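Matching sites in inositol 2-dehydrogenase/D-chiro-inositol 3-dehydrogenase from Lactobacillus casei, a protein that oxidises myo-inositol and D-chiro-inositol to their keto forms, 2-keto-myo-inositol and 1-keto-D-chiro-inositol, with NAD as the hydride acceptor (PDB 4MJL (chain A, 1.60 Å), residues 136-141 and 186-191), and in its relative inositol dehydrogenase from Lactobacillus casei (PDB 4MKZ (chain B, 1.60 Å), residues 138-143 and 196-201). Structure 2 is superposed on structure 1 by the backbone atoms of these residues (RMSD 0.48 Å); each is numbered along its deposited sequence.

Structure 1 (4MJL); sequences GFMRRY and LIHEID. With NAD (nicotinamide-adenine-dinucleotide), chain C.
Phe-137 and His-188 bring the backbones closest, CA to CA 6.7 Å, where the loop after Rossmann strand 133-135 meets helix 180-197 of the C-terminal domain. The Phe-137 ring lies flat on the Asp-191 carboxylate, planes 8° apart, its CE1 3.8 Å from Ile-187 CG1. With CG anti to the backbone N (chi1 175°), the flat acid can both stack and be gripped side-on by Arg-140: NE to OD2 2.9 Å, NH2 to OD1 2.8 Å. Arg-139 lays its guanidinium over His-188 CB and, in a salt bridge, points NH1 and NH2 end-on at Glu-189 OE2 (2.9 and 2.8 Å), from one face of its plane; His-167 holds OE1. Met-138 SD touches His-188 CE1; a water joins Arg-139 N to His-188 ND1. Met-138 and His-188 line the NAD pocket, whose nicotinamide amide bonds weakly to Gly-136 O.

Structure 2 (4MKZ); sequences GFMRRF and SIHDID.
The backbones of Phe-139 and His-198 approach to 6.3 Å, CA to CA. Phe-139 lays its ring flat on the Asp-201 carboxylate, planes 8° apart, its CE1 3.7 Å from Ile-197 CG2. With CG anti to the backbone N (chi1 -179°), the flat acid can both stack and be gripped side-on by Arg-142: NE to OD2 3.0 Å, NH2 to OD1 2.8 Å. Over His-198 CB lies the guanidinium of Arg-141, whose NH1 forms a salt bridge to Asp-199 OD1 (2.8 Å) from above the carboxylate plane; Ser-167 and Ser-169 bind the two oxygens of this buried acid. Met-140 SD touches His-198 CE1; a water joins Arg-141 N to His-198 ND1. The imidazole also brings CE1 to 3.6 Å from Gly-138 O, at what is probably the cofactor site of this Gfo/Idh/MocA family member.

What differs
Both sites share the same backbone course and the side-on salt bridge of Arg-140(A) with Asp-191(A) and Arg-142(B) with Asp-201(B); Phe-137(A), Met-138(A) and their counterparts keep their places, as does the bridging water. The main exchange is Glu-189(A) for Asp-199(B). The aspartate is one methylene shorter, and the CB atoms stand 0.8 Å apart; OD1 of Asp-199(B) and CD of Glu-189(A) are 0.5 Å apart after superposition, so the shorter acid's oxygen takes roughly the place of the longer acid's carboxylate carbon. The salt bridge is kept: Arg-139(A) NH2 to Glu-189(A) OE2 and Arg-141(B) NH1 to Asp-199(B) OD1 both measure 2.8 Å. Either acid can probably balance the arginine's charge in this buried place. CG, CD1 and CD2 of Leu-186(A) have no counterpart in Ser-196(B), nor OG of Ser-196(B) in Leu-186(A); Leu-186(A) touches Glu-189(A) as Ser-196(B) touches Asp-199(B). Tyr-141(A) and Phe-143(B) place their rings alike, though the tyrosine hydroxyl bonds to Glu-300(A) and phenylalanine has none to offer. Ile-187(A) and Ile-197(B) are modelled in different rotamers, chi1 -165° against -63°; CG2 of Ile-197(B) lies near the place of CG1 of Ile-187(A), so the touch on the phenylalanine stays. His-198(B) is shifted within its rotamer, bringing CE1 to 3.6 Å from Gly-138(B) O, where His-188(A) CE1 and Gly-136(A) O are 5.2 Å apart. NAD touches Gly-136(A), Met-138(A) and His-188(A), whereas citric acid occupies this place, wholly or in part, in structure 2.

Structure 1 (4MJL)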
loop_
_atom_site.group_PDB
_atom_site.type_symbol
_atom_site.label_atom_id
_atom_site.label_comp_id
_atom_site.label_asym_id
_atom_site.label_seq_id
_atom_site.Cartn_x
_atom_site.Cartn_y
_atom_site.Cartn_z
ATOM N N GLY A 136 -23.093 -1.272 24.597
ATOM C CA GLY A 136 -22.810 -1.196 23.157
ATOM C C GLY A 136 -21.486 -0.619 22.646
ATOM O O GLY A 136 -21.477 0.163 21.702
ATOM N N PHE A 137 -20.379 -0.988 23.260
ATOM C CA PHE A 137 -19.068 -0.620 22.728
ATOM C C PHE A 137 -18.639 -1.538 21.567
ATOM O O PHE A 137 -17.909 -2.504 21.757
ATOM C CB PHE A 137 -18.024 -0.642 23.834
ATOM C CG PHE A 137 -18.204 0.467 24.852
ATOM C CD1 PHE A 137 -18.138 1.795 24.470
ATOM C CD2 PHE A 137 -18.416 0.162 26.185
ATOM C CE1 PHE A 137 -18.290 2.824 25.422
ATOM C CE2 PHE A 137 -18.546 1.170 27.137
ATOM C CZ PHE A 137 -18.516 2.493 26.752
ATOM N N MET A 138 -19.076 -1.180 20.364
ATOM C CA MET A 138 -18.947 -2.078 19.215
ATOM C C MET A 138 -17.533 -2.218 18.668
ATOM O O MET A 138 -17.296 -3.096 17.874
ATOM C CB MET A 138 -19.895 -1.653 18.084
ATOM C CG MET A 138 -19.384 -0.478 17.198
ATOM S SD MET A 138 -19.253 1.063 18.126
ATOM C CE MET A 138 -18.419 2.133 16.914
ATOM N N ARG A 139 -16.616 -1.312 19.011
ATOM C CA ARG A 139 -15.285 -1.351 18.380
ATOM C C ARG A 139 -14.668 -2.730 18.588
ATOM O O ARG A 139 -13.909 -3.192 17.760
ATOM C CB ARG A 139 -14.333 -0.320 18.982
ATOM C CG ARG A 139 -14.667 1.139 18.670
ATOM C CD ARG A 139 -14.178 1.500 17.273
ATOM N NE ARG A 139 -14.208 2.954 17.064
ATOM C CZ ARG A 139 -13.205 3.776 17.384
ATOM N NH1 ARG A 139 -12.060 3.307 17.900
ATOM N NH2 ARG A 139 -13.331 5.070 17.139
ATOM N N ARG A 140 -14.961 -3.362 19.728
ATOM C CA ARG A 140 -14.328 -4.618 20.086
ATOM C C ARG A 140 -14.716 -5.702 19.081
ATOM O O ARG A 140 -14.057 -6.729 19.000
ATOM C CB ARG A 140 -14.801 -5.053 21.477
ATOM C CG ARG A 140 -14.304 -4.124 22.556
ATOM C CD ARG A 140 -14.416 -4.836 23.909
ATOM N NE ARG A 140 -14.294 -3.867 25.003
ATOM C CZ ARG A 140 -14.153 -4.231 26.269
ATOM N NH1 ARG A 140 -14.089 -5.521 26.558
ATOM N NH2 ARG A 140 -14.055 -3.321 27.200
ATOM N N TYR A 141 -15.780 -5.462 18.325
ATOM C CA TYR A 141 -16.288 -6.480 17.424
ATOM C C TYR A 141 -15.853 -6.211 15.995
ATOM O O TYR A 141 -16.137 -6.993 15.082
ATOM C CB TYR A 141 -17.785 -6.487 17.490
ATOM C CG TYR A 141 -18.309 -7.018 18.817
ATOM C CD1 TYR A 141 -18.460 -8.361 19.005
ATOM C CD2 TYR A 141 -18.633 -6.150 19.852
ATOM C CE1 TYR A 141 -18.909 -8.863 20.213
ATOM C CE2 TYR A 141 -19.106 -6.616 21.057
ATOM C CZ TYR A 141 -19.240 -7.983 21.226
ATOM O OH TYR A 141 -19.734 -8.506 22.422
ATOM N N LEU A 186 -14.327 10.202 21.680
ATOM C CA LEU A 186 -13.191 9.537 22.319
ATOM C C LEU A 186 -13.642 8.308 23.128
ATOM O O LEU A 186 -12.829 7.447 23.432
ATOM C CB LEU A 186 -12.396 10.519 23.232
ATOM C CG LEU A 186 -11.105 10.024 23.878
ATOM C CD1 LEU A 186 -10.012 9.687 22.891
ATOM C CD2 LEU A 186 -10.554 11.050 24.908
ATOM N N ILE A 187 -14.914 8.279 23.526
ATOM C CA ILE A 187 -15.427 7.203 24.399
ATOM C C ILE A 187 -15.111 5.824 23.804
ATOM O O ILE A 187 -14.846 4.868 24.525
ATOM C CB ILE A 187 -16.940 7.336 24.714
ATOM C CG1 ILE A 187 -17.340 6.425 25.910
ATOM C CG2 ILE A 187 -17.777 7.091 23.487
ATOM C CD1 ILE A 187 -16.874 6.974 27.234
ATOM N N HIS A 188 -15.100 5.733 22.476
ATOM C CA HIS A 188 -14.780 4.483 21.796
ATOM C C HIS A 188 -13.356 4.045 22.025
ATOM O O HIS A 188 -13.102 2.877 22.289
ATOM C CB HIS A 188 -15.107 4.648 20.315
ATOM C CG HIS A 188 -16.570 4.787 20.073
ATOM N ND1 HIS A 188 -17.441 3.730 20.239
ATOM C CD2 HIS A 188 -17.328 5.864 19.746
ATOM C CE1 HIS A 188 -18.676 4.143 19.979
ATOM N NE2 HIS A 188 -18.633 5.418 19.666
ATOM N N GLU A 189 -12.419 4.994 21.946
ATOM C CA GLU A 189 -11.024 4.715 22.274
ATOM C C GLU A 189 -10.895 4.418 23.769
ATOM O O GLU A 189 -10.118 3.562 24.163
ATOM C CB GLU A 189 -10.091 5.864 21.875
ATOM C CG GLU A 189 -9.774 5.890 20.361
ATOM C CD GLU A 189 -10.914 6.408 19.504
ATOM O OE1 GLU A 189 -11.750 7.197 19.989
ATOM O OE2 GLU A 189 -11.010 5.987 18.323
ATOM N N ILE A 190 -11.645 5.149 24.577
ATOM C CA ILE A 190 -11.605 4.929 26.029
ATOM C C ILE A 190 -11.965 3.480 26.389
ATOM O O ILE A 190 -11.252 2.842 27.173
ATOM C CB ILE A 190 -12.503 5.903 26.760
ATOM C CG1 ILE A 190 -11.757 7.250 26.889
ATOM C CG2 ILE A 190 -12.801 5.342 28.139
ATOM C CD1 ILE A 190 -12.668 8.477 27.284
ATOM N N ASP A 191 -13.023 2.941 25.794
ATOM C CA ASP A 191 -13.310 1.529 26.026
ATOM C C ASP A 191 -12.295 0.561 25.390
ATOM O O ASP A 191 -11.936 -0.465 25.955
ATOM C CB ASP A 191 -14.697 1.171 25.537
ATOM C CG ASP A 191 -14.959 -0.315 25.655
ATOM O OD1 ASP A 191 -15.229 -0.792 26.779
ATOM O OD2 ASP A 191 -14.821 -1.012 24.634
HETATM P PA NAD C . -32.116 9.864 19.222
HETATM O O1A NAD C . -32.322 11.108 19.938
HETATM O O2A NAD C . -32.414 9.771 17.863
HETATM O O5B NAD C . -33.120 8.812 19.786
HETATM C C5B NAD C . -33.440 8.689 21.111
HETATM C C4B NAD C . -34.887 8.220 21.287
HETATM O O4B NAD C . -35.076 7.988 22.644
HETATM C C3B NAD C . -35.910 9.312 20.973
HETATM O O3B NAD C . -36.910 8.840 20.133
HETATM C C2B NAD C . -36.374 9.785 22.332
HETATM O O2B NAD C . -37.684 10.303 22.372
HETATM C C1B NAD C . -36.331 8.502 23.076
HETATM N N9A NAD C . -36.282 8.655 24.518
HETATM C C8A NAD C . -35.630 9.565 25.164
HETATM N N7A NAD C . -35.703 9.395 26.464
HETATM C C5A NAD C . -36.443 8.331 26.662
HETATM C C6A NAD C . -36.961 7.614 27.803
HETATM N N6A NAD C . -36.685 7.954 29.026
HETATM N N1A NAD C . -37.654 6.527 27.561
HETATM C C2A NAD C . -37.981 6.139 26.381
HETATM N N3A NAD C . -37.567 6.757 25.301
HETATM C C4A NAD C . -36.817 7.848 25.386
HETATM O O3 NAD C . -30.694 9.372 19.673
HETATM P PN NAD C . -29.823 8.139 19.140
HETATM O O1N NAD C . -28.826 8.642 18.220
HETATM O O2N NAD C . -30.755 7.245 18.619
HETATM O O5D NAD C . -29.083 7.733 20.403
HETATM C C5D NAD C . -29.632 6.814 21.312
HETATM C C4D NAD C . -28.575 6.205 22.193
HETATM O O4D NAD C . -27.742 5.440 21.369
HETATM C C3D NAD C . -27.682 7.237 22.782
HETATM O O3D NAD C . -27.333 6.762 24.027
HETATM C C2D NAD C . -26.467 7.242 21.881
HETATM O O2D NAD C . -25.409 7.615 22.672
HETATM C C1D NAD C . -26.396 5.789 21.506
HETATM N N1N NAD C . -25.637 5.565 20.273
HETATM C C2N NAD C . -24.594 4.761 20.262
HETATM C C3N NAD C . -23.861 4.577 19.117
HETATM C C7N NAD C . -22.677 3.665 19.072
HETATM O O7N NAD C . -21.899 3.812 18.223
HETATM N N7N NAD C . -22.579 2.758 19.989
HETATM C C4N NAD C . -24.275 5.200 17.960
HETATM C C5N NAD C . -25.381 6.019 17.995
HETATM C C6N NAD C . -26.027 6.178 19.196
HETATM O O HOH W 1 -16.908 0.930 21.041
#

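Structure 2 (4MKZ)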
loop_
_atom_site.group_PDB
_atom_site.type_symbol
_atom_site.label_atom_id
_atom_site.label_comp_id
_atom_site.label_asym_id
_atom_site.label_seq_id
_atom_site.Cartn_x
_atom_site.Cartn_y
_atom_site.Cartn_z
ATOM N N GLY B 138 -22.944 -0.982 23.970
ATOM C CA GLY B 138 -22.615 -0.973 22.547
ATOM C C GLY B 138 -21.231 -0.460 22.188
ATOM O O GLY B 138 -21.088 0.407 21.323
ATOM N N PHE B 139 -20.202 -0.999 22.832
ATOM C CA PHE B 139 -18.834 -0.703 22.405
ATOM C C PHE B 139 -18.498 -1.589 21.208
ATOM O O PHE B 139 -17.768 -2.583 21.330
ATOM C CB PHE B 139 -17.844 -0.922 23.550
ATOM C CG PHE B 139 -17.950 0.111 24.645
ATOM C CD1 PHE B 139 -17.754 1.449 24.361
ATOM C CD2 PHE B 139 -18.246 -0.261 25.948
ATOM C CE1 PHE B 139 -17.845 2.414 25.352
ATOM C CE2 PHE B 139 -18.334 0.699 26.949
ATOM C CZ PHE B 139 -18.137 2.036 26.647
ATOM N N MET B 140 -19.019 -1.205 20.046
ATOM C CA MET B 140 -18.984 -2.067 18.871
ATOM C C MET B 140 -17.588 -2.332 18.336
ATOM O O MET B 140 -17.386 -3.311 17.617
ATOM C CB MET B 140 -19.878 -1.522 17.751
ATOM C CG MET B 140 -19.275 -0.390 16.935
ATOM S SD MET B 140 -19.209 1.128 17.873
ATOM C CE MET B 140 -18.781 2.314 16.606
ATOM N N ARG B 141 -16.623 -1.473 18.656
ATOM C CA ARG B 141 -15.271 -1.698 18.165
ATOM C C ARG B 141 -14.699 -3.024 18.640
ATOM O O ARG B 141 -13.896 -3.631 17.951
ATOM C CB ARG B 141 -14.341 -0.537 18.518
ATOM C CG ARG B 141 -14.762 0.767 17.874
ATOM C CD ARG B 141 -13.669 1.783 18.006
ATOM N NE ARG B 141 -14.152 3.130 17.740
ATOM C CZ ARG B 141 -13.422 4.225 17.903
ATOM N NH1 ARG B 141 -12.168 4.127 18.317
ATOM N NH2 ARG B 141 -13.962 5.411 17.669
ATOM N N ARG B 142 -15.165 -3.503 19.792
ATOM C CA ARG B 142 -14.736 -4.810 20.279
ATOM C C ARG B 142 -15.174 -5.946 19.365
ATOM O O ARG B 142 -14.622 -7.044 19.431
ATOM C CB ARG B 142 -15.268 -5.070 21.688
ATOM C CG ARG B 142 -14.734 -4.119 22.735
ATOM C CD ARG B 142 -14.991 -4.691 24.098
ATOM N NE ARG B 142 -14.758 -3.752 25.185
ATOM C CZ ARG B 142 -14.620 -4.125 26.448
ATOM N NH1 ARG B 142 -14.682 -5.411 26.751
ATOM N NH2 ARG B 142 -14.408 -3.224 27.395
ATOM N N PHE B 143 -16.176 -5.686 18.528
ATOM C CA PHE B 143 -16.650 -6.692 17.576
ATOM C C PHE B 143 -16.156 -6.504 16.151
ATOM O O PHE B 143 -16.440 -7.326 15.287
ATOM C CB PHE B 143 -18.177 -6.743 17.584
ATOM C CG PHE B 143 -18.732 -7.239 18.871
ATOM C CD1 PHE B 143 -19.027 -6.361 19.900
ATOM C CD2 PHE B 143 -18.916 -8.597 19.072
ATOM C CE1 PHE B 143 -19.540 -6.834 21.100
ATOM C CE2 PHE B 143 -19.413 -9.066 20.273
ATOM C CZ PHE B 143 -19.722 -8.188 21.278
ATOM N N SER B 196 -14.738 10.353 22.022
ATOM C CA SER B 196 -13.616 9.614 22.581
ATOM C C SER B 196 -13.977 8.415 23.441
ATOM O O SER B 196 -13.081 7.670 23.837
ATOM C CB SER B 196 -12.705 10.543 23.397
ATOM O OG SER B 196 -12.168 11.589 22.605
ATOM N N ILE B 197 -15.259 8.225 23.758
ATOM C CA ILE B 197 -15.611 7.134 24.664
ATOM C C ILE B 197 -15.237 5.761 24.108
ATOM O O ILE B 197 -14.761 4.914 24.852
ATOM C CB ILE B 197 -17.071 7.179 25.149
ATOM C CG1 ILE B 197 -17.302 8.445 25.972
ATOM C CG2 ILE B 197 -17.354 5.995 26.055
ATOM C CD1 ILE B 197 -18.638 8.469 26.690
ATOM N N HIS B 198 -15.381 5.550 22.800
ATOM C CA HIS B 198 -14.932 4.284 22.220
ATOM C C HIS B 198 -13.420 4.105 22.333
ATOM O O HIS B 198 -12.931 2.988 22.505
ATOM C CB HIS B 198 -15.335 4.162 20.751
ATOM C CG HIS B 198 -16.806 4.049 20.532
ATOM N ND1 HIS B 198 -17.548 2.989 21.001
ATOM C CD2 HIS B 198 -17.670 4.853 19.867
ATOM C CE1 HIS B 198 -18.812 3.150 20.645
ATOM N NE2 HIS B 198 -18.909 4.269 19.949
ATOM N N ASP B 199 -12.682 5.203 22.226
ATOM C CA ASP B 199 -11.234 5.143 22.306
ATOM C C ASP B 199 -10.788 4.776 23.715
ATOM O O ASP B 199 -9.905 3.934 23.898
ATOM C CB ASP B 199 -10.626 6.493 21.906
ATOM C CG ASP B 199 -10.895 6.843 20.461
ATOM O OD1 ASP B 199 -10.599 6.008 19.584
ATOM O OD2 ASP B 199 -11.404 7.953 20.201
ATOM N N ILE B 200 -11.398 5.420 24.703
ATOM C CA ILE B 200 -11.154 5.080 26.098
ATOM C C ILE B 200 -11.395 3.596 26.331
ATOM O O ILE B 200 -10.551 2.911 26.897
ATOM C CB ILE B 200 -12.037 5.910 27.038
ATOM C CG1 ILE B 200 -11.589 7.377 27.025
ATOM C CG2 ILE B 200 -11.967 5.360 28.447
ATOM C CD1 ILE B 200 -12.625 8.333 27.550
ATOM N N ASP B 201 -12.529 3.083 25.853
ATOM C CA ASP B 201 -12.834 1.667 26.025
ATOM C C ASP B 201 -11.824 0.756 25.330
ATOM O O ASP B 201 -11.420 -0.279 25.878
ATOM C CB ASP B 201 -14.243 1.358 25.536
ATOM C CG ASP B 201 -14.604 -0.088 25.722
ATOM O OD1 ASP B 201 -14.834 -0.490 26.885
ATOM O OD2 ASP B 201 -14.650 -0.824 24.716
HETATM O O HOH W 2 -16.323 0.473 20.763
#